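Local structure of bifunctional amylase/serine protease inhibitor (Zea mays, 1BEA) at residues N15-C20 and R46-I51. The protein inhibits mammalian trypsin strongly and activated Hageman factor (factor XIIa) specifically, as a monomeric member of the cereal trypsin/alpha-amylase inhibitor family. Numbering follows the deposited sequence.
Sequences NPLPSC and RELADI
The carboxylate of E47 lies between two neighbours from the start of helix 18-29: CD of the P18 ring is over one face, while CB and OG of S19 lie obliquely on the opposite side, off the oxygen end. P18 CD comes within 3.2 Å of E47 OE1. At the carboxylate edge, the S19 backbone N donates to the syn lone pair of OE1 (2.9 Å, N-H...O 151°). S19 OG gives a second bond to E47 OE2 at 3.1 Å, met from above the carboxylate plane, 44° out of it. In E47, chi2 164° sets CD anti to CA, and the extended chain reaches to the start of helix 18-29. Beside this polar grip, the branched end of L17 packs on L48 of helix 37-49 and on I51. L17 CD1 touches L48 CD1 (3.7 Å), while L17 CD2 meets L48 CA and, 3.7 Å away, I51 CD1; the L17 and I51 side chains cross at about a right angle. L60 and A59 of helix 56-65 touch L17 and I51, respectively, and the C20-C44 disulfide ties helices 18-29 and 37-49 covalently. An alanine at E47 would probably leave the S19 amide and hydroxyl without these acceptors, and a gap where the carboxylate lay between P18 CD and the S19 side chain. L17 is the N-cap residue; the S19 amide, in the first turn, comes too early for the usual acceptor four residues back within the helix, and E47 OE1 takes its hydrogen. The carboxylate's negative charge would probably interact favourably with the positive end of the helix dipole, adding a polar join to the disulfide-linked helical core of this inhibitor.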
loop_
_atom_site.group_PDB
_atom_site.type_symbol
_atom_site.label_atom_id
_atom_site.label_comp_id
_atom_site.label_asym_id
_atom_site.label_seq_id
_atom_site.Cartn_x
_atom_site.Cartn_y
_atom_site.Cartn_z
ATOM N N ASN A 15 6.826 -7.739 -2.743
ATOM C CA ASN A 15 5.687 -7.259 -3.513
ATOM C C ASN A 15 4.493 -7.238 -2.579
ATOM O O ASN A 15 3.560 -8.024 -2.675
ATOM C CB ASN A 15 5.507 -8.178 -4.713
ATOM C CG ASN A 15 6.556 -7.893 -5.776
ATOM O OD1 ASN A 15 6.826 -6.708 -6.079
ATOM N ND2 ASN A 15 7.177 -8.944 -6.328
ATOM N N PRO A 16 4.514 -6.293 -1.665
ATOM C CA PRO A 16 3.455 -6.159 -0.680
ATOM C C PRO A 16 2.153 -5.515 -1.106
ATOM O O PRO A 16 2.106 -4.712 -2.034
ATOM C CB PRO A 16 4.130 -5.345 0.413
ATOM C CG PRO A 16 4.994 -4.419 -0.319
ATOM C CD PRO A 16 5.528 -5.232 -1.514
ATOM N N LEU A 17 1.106 -5.866 -0.366
ATOM C CA LEU A 17 -0.224 -5.319 -0.531
ATOM C C LEU A 17 -0.712 -5.323 -1.998
ATOM O O LEU A 17 -1.224 -4.321 -2.487
ATOM C CB LEU A 17 -0.232 -3.889 0.076
ATOM C CG LEU A 17 0.477 -3.613 1.428
ATOM C CD1 LEU A 17 0.409 -2.099 1.768
ATOM C CD2 LEU A 17 -0.183 -4.388 2.518
ATOM N N PRO A 18 -0.632 -6.495 -2.684
ATOM C CA PRO A 18 -1.052 -6.645 -4.086
ATOM C C PRO A 18 -2.480 -6.187 -4.275
ATOM O O PRO A 18 -2.798 -5.615 -5.309
ATOM C CB PRO A 18 -0.959 -8.155 -4.365
ATOM C CG PRO A 18 -0.148 -8.735 -3.277
ATOM C CD PRO A 18 -0.231 -7.793 -2.087
ATOM N N SER A 19 -3.343 -6.479 -3.295
ATOM C CA SER A 19 -4.760 -6.106 -3.384
ATOM C C SER A 19 -4.968 -4.622 -3.123
ATOM O O SER A 19 -5.979 -4.036 -3.537
ATOM C CB SER A 19 -5.612 -6.859 -2.351
ATOM O OG SER A 19 -5.825 -8.218 -2.697
ATOM N N CYS A 20 -4.049 -4.007 -2.390
ATOM C CA CYS A 20 -4.233 -2.584 -2.121
ATOM C C CYS A 20 -3.940 -1.846 -3.373
ATOM O O CYS A 20 -4.615 -0.879 -3.646
ATOM C CB CYS A 20 -3.317 -2.133 -1.016
ATOM S SG CYS A 20 -3.829 -2.833 0.580
ATOM N N ARG A 46 -7.220 -6.631 4.869
ATOM C CA ARG A 46 -6.734 -7.898 5.383
ATOM C C ARG A 46 -5.231 -8.024 5.190
ATOM O O ARG A 46 -4.531 -8.468 6.098
ATOM C CB ARG A 46 -7.447 -9.029 4.665
ATOM C CG ARG A 46 -7.532 -10.309 5.446
ATOM C CD ARG A 46 -6.275 -11.113 5.204
ATOM N NE ARG A 46 -6.545 -12.347 4.478
ATOM C CZ ARG A 46 -5.892 -12.732 3.384
ATOM N NH1 ARG A 46 -4.915 -11.979 2.872
ATOM N NH2 ARG A 46 -6.216 -13.882 2.798
ATOM N N GLU A 47 -4.719 -7.639 4.020
ATOM C CA GLU A 47 -3.283 -7.744 3.750
ATOM C C GLU A 47 -2.415 -6.799 4.600
ATOM O O GLU A 47 -1.293 -7.146 5.018
ATOM C CB GLU A 47 -3.009 -7.459 2.265
ATOM C CG GLU A 47 -3.134 -8.677 1.419
ATOM C CD GLU A 47 -3.250 -8.364 -0.064
ATOM O OE1 GLU A 47 -2.953 -7.217 -0.477
ATOM O OE2 GLU A 47 -3.638 -9.281 -0.815
ATOM N N LEU A 48 -2.931 -5.592 4.807
ATOM C CA LEU A 48 -2.254 -4.578 5.595
ATOM C C LEU A 48 -2.226 -4.988 7.070
ATOM O O LEU A 48 -1.264 -4.727 7.793
ATOM C CB LEU A 48 -2.995 -3.246 5.426
ATOM C CG LEU A 48 -2.339 -1.891 5.775
ATOM C CD1 LEU A 48 -0.907 -1.773 5.258
ATOM C CD2 LEU A 48 -3.216 -0.788 5.172
ATOM N N ALA A 49 -3.273 -5.651 7.530
ATOM C CA ALA A 49 -3.287 -6.080 8.915
ATOM C C ALA A 49 -2.390 -7.282 9.195
ATOM O O ALA A 49 -1.997 -7.488 10.363
ATOM C CB ALA A 49 -4.674 -6.403 9.333
ATOM N N ASP A 50 -2.069 -8.078 8.164
ATOM C CA ASP A 50 -1.195 -9.265 8.372
ATOM C C ASP A 50 0.241 -8.813 8.605
ATOM O O ASP A 50 1.110 -9.583 9.018
ATOM C CB ASP A 50 -1.236 -10.207 7.165
ATOM C CG ASP A 50 -2.431 -11.163 7.205
ATOM O OD1 ASP A 50 -2.877 -11.548 8.301
ATOM O OD2 ASP A 50 -2.944 -11.534 6.130
ATOM N N ILE A 51 0.479 -7.543 8.323
ATOM C CA ILE A 51 1.774 -6.959 8.516
ATOM C C ILE A 51 1.800 -6.404 9.953
ATOM O O ILE A 51 0.820 -5.833 10.438
ATOM C CB ILE A 51 2.008 -5.841 7.496
ATOM C CG1 ILE A 51 2.358 -6.458 6.123
ATOM C CG2 ILE A 51 3.097 -4.956 7.969
ATOM C CD1 ILE A 51 2.327 -5.488 4.964
#